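Local coordinates for ProQ/FinO domain-containing protein (Neisseria meningitidis, PDB 3MW6) that belongs to the FinO family of RNA chaperones and probably acts by binding RNA, at residues Q26-I30 against Y62-I67. Numbering follows the deposited sequence.
Sequences QTEMI and YDAALI
Ile30 and Tyr62 form the apolar centre. The CG1 methylene of Ile30 sits over one face of the tyrosine ring, 3.8 Å from the ring centroid and displaced toward the CG end, a CH-pi contact. Beyond it, CD1 of Ile30 reaches between Leu66 and Ile67, with Leu66 CB at 3.7 Å and Ile67 CG1 only slightly farther. Met29, a selenomethionine here, brings CB near the hydroxyl end of Tyr62, the two side chains crossing at about a right angle.

Outward from there, Leu66 CD1 packs against the aliphatic part and the amide carbon of Gln26, its distance to Gln26 CD being 3.6 Å. Gln26 runs fully extended, with CG anti to the backbone N (chi1 -174°), and this stretch carries its amide past the edge of the Tyr62 ring to the start of helix 64-76. There Gln26 OE1 accepts a short, nearly straight bond from Asp63 N (2.6 Å, 173°). Gln26 NE2 donates to Asp63 OD2 at 2.8 Å, a more bent bond that meets the carboxylate from above its plane. Two bonds to one residue, plus a third from NE2 to Thr20 O, fix the rotation of this buried amide. Asp63 stands at the N-cap position of helix 64-76, though its carboxylate makes no capping bond; here it turns to Gln26 instead.

The contact thus joins helix 23-37 to the beginning of helix 64-76 within the ProQ/FinO domain. Val70, farther along helix 64-76, continues the packing against Thr27 and Ile30, while Ile67 also touches Leu55 of helix 51-58.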
ATOM      1  N   GLN A  26     -16.958   0.530 -20.096  1.00 46.66           N
ATOM      2  CA  GLN A  26     -16.500   1.697 -19.332  1.00 45.40           C
ATOM      3  C   GLN A  26     -15.178   1.427 -18.592  1.00 50.46           C
ATOM      4  O   GLN A  26     -14.318   2.308 -18.490  1.00 43.20           O
ATOM      5  CB  GLN A  26     -17.557   2.211 -18.346  1.00 35.45           C
ATOM      6  CG  GLN A  26     -17.093   3.511 -17.686  1.00 36.04           C
ATOM      7  CD  GLN A  26     -18.142   4.196 -16.827  1.00 47.78           C
ATOM      8  OE1 GLN A  26     -17.807   5.071 -16.023  1.00 46.79           O
ATOM      9  NE2 GLN A  26     -19.421   3.819 -16.998  1.00 42.19           N
ATOM     10  N   THR A  27     -15.019   0.203 -18.088  1.00 47.49           N
ATOM     11  CA  THR A  27     -13.800  -0.193 -17.366  1.00 44.50           C
ATOM     12  C   THR A  27     -12.541  -0.240 -18.246  1.00 44.66           C
ATOM     13  O   THR A  27     -11.471   0.198 -17.830  1.00 41.19           O
ATOM     14  CB  THR A  27     -13.983  -1.540 -16.657  1.00 42.69           C
ATOM     15  OG1 THR A  27     -15.099  -1.445 -15.763  1.00 50.34           O
ATOM     16  CG2 THR A  27     -12.734  -1.902 -15.868  1.00 41.02           C
ATOM     17  N   GLU A  28     -12.663  -0.767 -19.458  1.00 45.69           N
ATOM     18  CA  GLU A  28     -11.554  -0.706 -20.391  1.00 47.68           C
ATOM     19  C   GLU A  28     -11.236   0.745 -20.742  1.00 50.46           C
ATOM     20  O   GLU A  28     -10.070   1.126 -20.812  1.00 51.15           O
ATOM     21  CB  GLU A  28     -11.863  -1.494 -21.657  1.00 56.35           C
ATOM     22  CG  GLU A  28     -11.799  -2.988 -21.467  1.00 73.93           C
ATOM     23  CD  GLU A  28     -12.602  -3.734 -22.508  1.00 88.46           C
ATOM     24  OE1 GLU A  28     -13.119  -3.073 -23.434  1.00 90.57           O
ATOM     25  OE2 GLU A  28     -12.724  -4.974 -22.396  1.00 95.02           O
HETATM   26  N   MSE A  29     -12.266   1.558 -20.957  1.00 49.62           N
HETATM   27  CA  MSE A  29     -12.038   2.942 -21.369  1.00 49.17           C
HETATM   28  C   MSE A  29     -11.300   3.717 -20.279  1.00 47.24           C
HETATM   29  O   MSE A  29     -10.444   4.565 -20.578  1.00 44.88           O
HETATM   30  CB  MSE A  29     -13.356   3.657 -21.712  1.00 49.72           C
HETATM   31  CG  MSE A  29     -14.078   3.171 -22.976  1.00 53.34           C
HETATM   32 SE   MSE A  29     -15.975   3.706 -23.006  0.73 60.42          SE
HETATM   33  CE  MSE A  29     -15.737   5.607 -23.451  1.00 45.06           C
ATOM     34  N   ILE A  30     -11.632   3.423 -19.020  1.00 38.89           N
ATOM     35  CA  ILE A  30     -11.058   4.151 -17.893  1.00 33.60           C
ATOM     36  C   ILE A  30      -9.580   3.842 -17.759  1.00 35.95           C
ATOM     37  O   ILE A  30      -8.757   4.740 -17.545  1.00 40.57           O
ATOM     38  CB  ILE A  30     -11.751   3.811 -16.570  1.00 45.02           C
ATOM     39  CG1 ILE A  30     -13.188   4.339 -16.589  1.00 44.87           C
ATOM     40  CG2 ILE A  30     -10.987   4.419 -15.407  1.00 42.27           C
ATOM     41  CD1 ILE A  30     -14.004   3.958 -15.377  1.00 37.70           C
ATOM     42  N   TYR A  62     -16.844   9.540 -16.025  1.00 43.07           N
ATOM     43  CA  TYR A  62     -16.784   8.127 -15.686  1.00 46.54           C
ATOM     44  C   TYR A  62     -17.313   7.902 -14.272  1.00 46.99           C
ATOM     45  O   TYR A  62     -17.190   8.778 -13.413  1.00 48.67           O
ATOM     46  CB  TYR A  62     -15.339   7.606 -15.770  1.00 46.93           C
ATOM     47  CG  TYR A  62     -14.742   7.567 -17.159  1.00 46.67           C
ATOM     48  CD1 TYR A  62     -15.398   6.931 -18.210  1.00 46.72           C
ATOM     49  CD2 TYR A  62     -13.498   8.144 -17.412  1.00 51.29           C
ATOM     50  CE1 TYR A  62     -14.830   6.889 -19.491  1.00 49.88           C
ATOM     51  CE2 TYR A  62     -12.919   8.099 -18.669  1.00 49.92           C
ATOM     52  CZ  TYR A  62     -13.586   7.474 -19.705  1.00 53.53           C
ATOM     53  OH  TYR A  62     -12.996   7.442 -20.950  1.00 51.36           O
ATOM     54  N   ASP A  63     -17.882   6.721 -14.037  1.00 42.43           N
ATOM     55  CA  ASP A  63     -18.469   6.378 -12.740  1.00 47.16           C
ATOM     56  C   ASP A  63     -17.400   6.174 -11.685  1.00 47.47           C
ATOM     57  O   ASP A  63     -16.469   5.390 -11.892  1.00 49.37           O
ATOM     58  CB  ASP A  63     -19.317   5.105 -12.858  1.00 48.92           C
ATOM     59  CG  ASP A  63     -20.519   5.298 -13.765  1.00 62.67           C
ATOM     60  OD1 ASP A  63     -21.202   6.331 -13.624  1.00 60.99           O
ATOM     61  OD2 ASP A  63     -20.781   4.426 -14.621  1.00 72.66           O
ATOM     62  N   ALA A  64     -17.535   6.876 -10.559  1.00 44.85           N
ATOM     63  CA  ALA A  64     -16.588   6.758  -9.445  1.00 47.82           C
ATOM     64  C   ALA A  64     -16.335   5.313  -9.048  1.00 48.40           C
ATOM     65  O   ALA A  64     -15.228   4.956  -8.657  1.00 56.79           O
ATOM     66  CB  ALA A  64     -17.069   7.548  -8.231  1.00 46.14           C
ATOM     67  N   ALA A  65     -17.357   4.471  -9.138  1.00 45.25           N
ATOM     68  CA  ALA A  65     -17.195   3.093  -8.694  1.00 55.74           C
ATOM     69  C   ALA A  65     -16.294   2.305  -9.632  1.00 51.09           C
ATOM     70  O   ALA A  65     -15.525   1.464  -9.186  1.00 45.66           O
ATOM     71  CB  ALA A  65     -18.552   2.392  -8.523  1.00 52.80           C
ATOM     72  N   LEU A  66     -16.399   2.551 -10.932  1.00 43.98           N
ATOM     73  CA  LEU A  66     -15.585   1.788 -11.864  1.00 42.53           C
ATOM     74  C   LEU A  66     -14.161   2.331 -11.856  1.00 44.45           C
ATOM     75  O   LEU A  66     -13.214   1.609 -12.159  1.00 48.97           O
ATOM     76  CB  LEU A  66     -16.183   1.810 -13.267  1.00 42.00           C
ATOM     77  CG  LEU A  66     -17.572   1.180 -13.386  1.00 45.45           C
ATOM     78  CD1 LEU A  66     -18.040   1.180 -14.830  1.00 47.79           C
ATOM     79  CD2 LEU A  66     -17.585  -0.237 -12.829  1.00 42.62           C
ATOM     80  N   ILE A  67     -14.014   3.601 -11.492  1.00 39.37           N
ATOM     81  CA  ILE A  67     -12.692   4.186 -11.293  1.00 40.30           C
ATOM     82  C   ILE A  67     -11.972   3.493 -10.122  1.00 47.80           C
ATOM     83  O   ILE A  67     -10.801   3.104 -10.229  1.00 41.37           O
ATOM     84  CB  ILE A  67     -12.761   5.729 -11.101  1.00 46.89           C
ATOM     85  CG1 ILE A  67     -13.179   6.406 -12.414  1.00 48.58           C
ATOM     86  CG2 ILE A  67     -11.413   6.289 -10.704  1.00 47.64           C
ATOM     87  CD1 ILE A  67     -13.460   7.901 -12.302  1.00 47.66           C
TER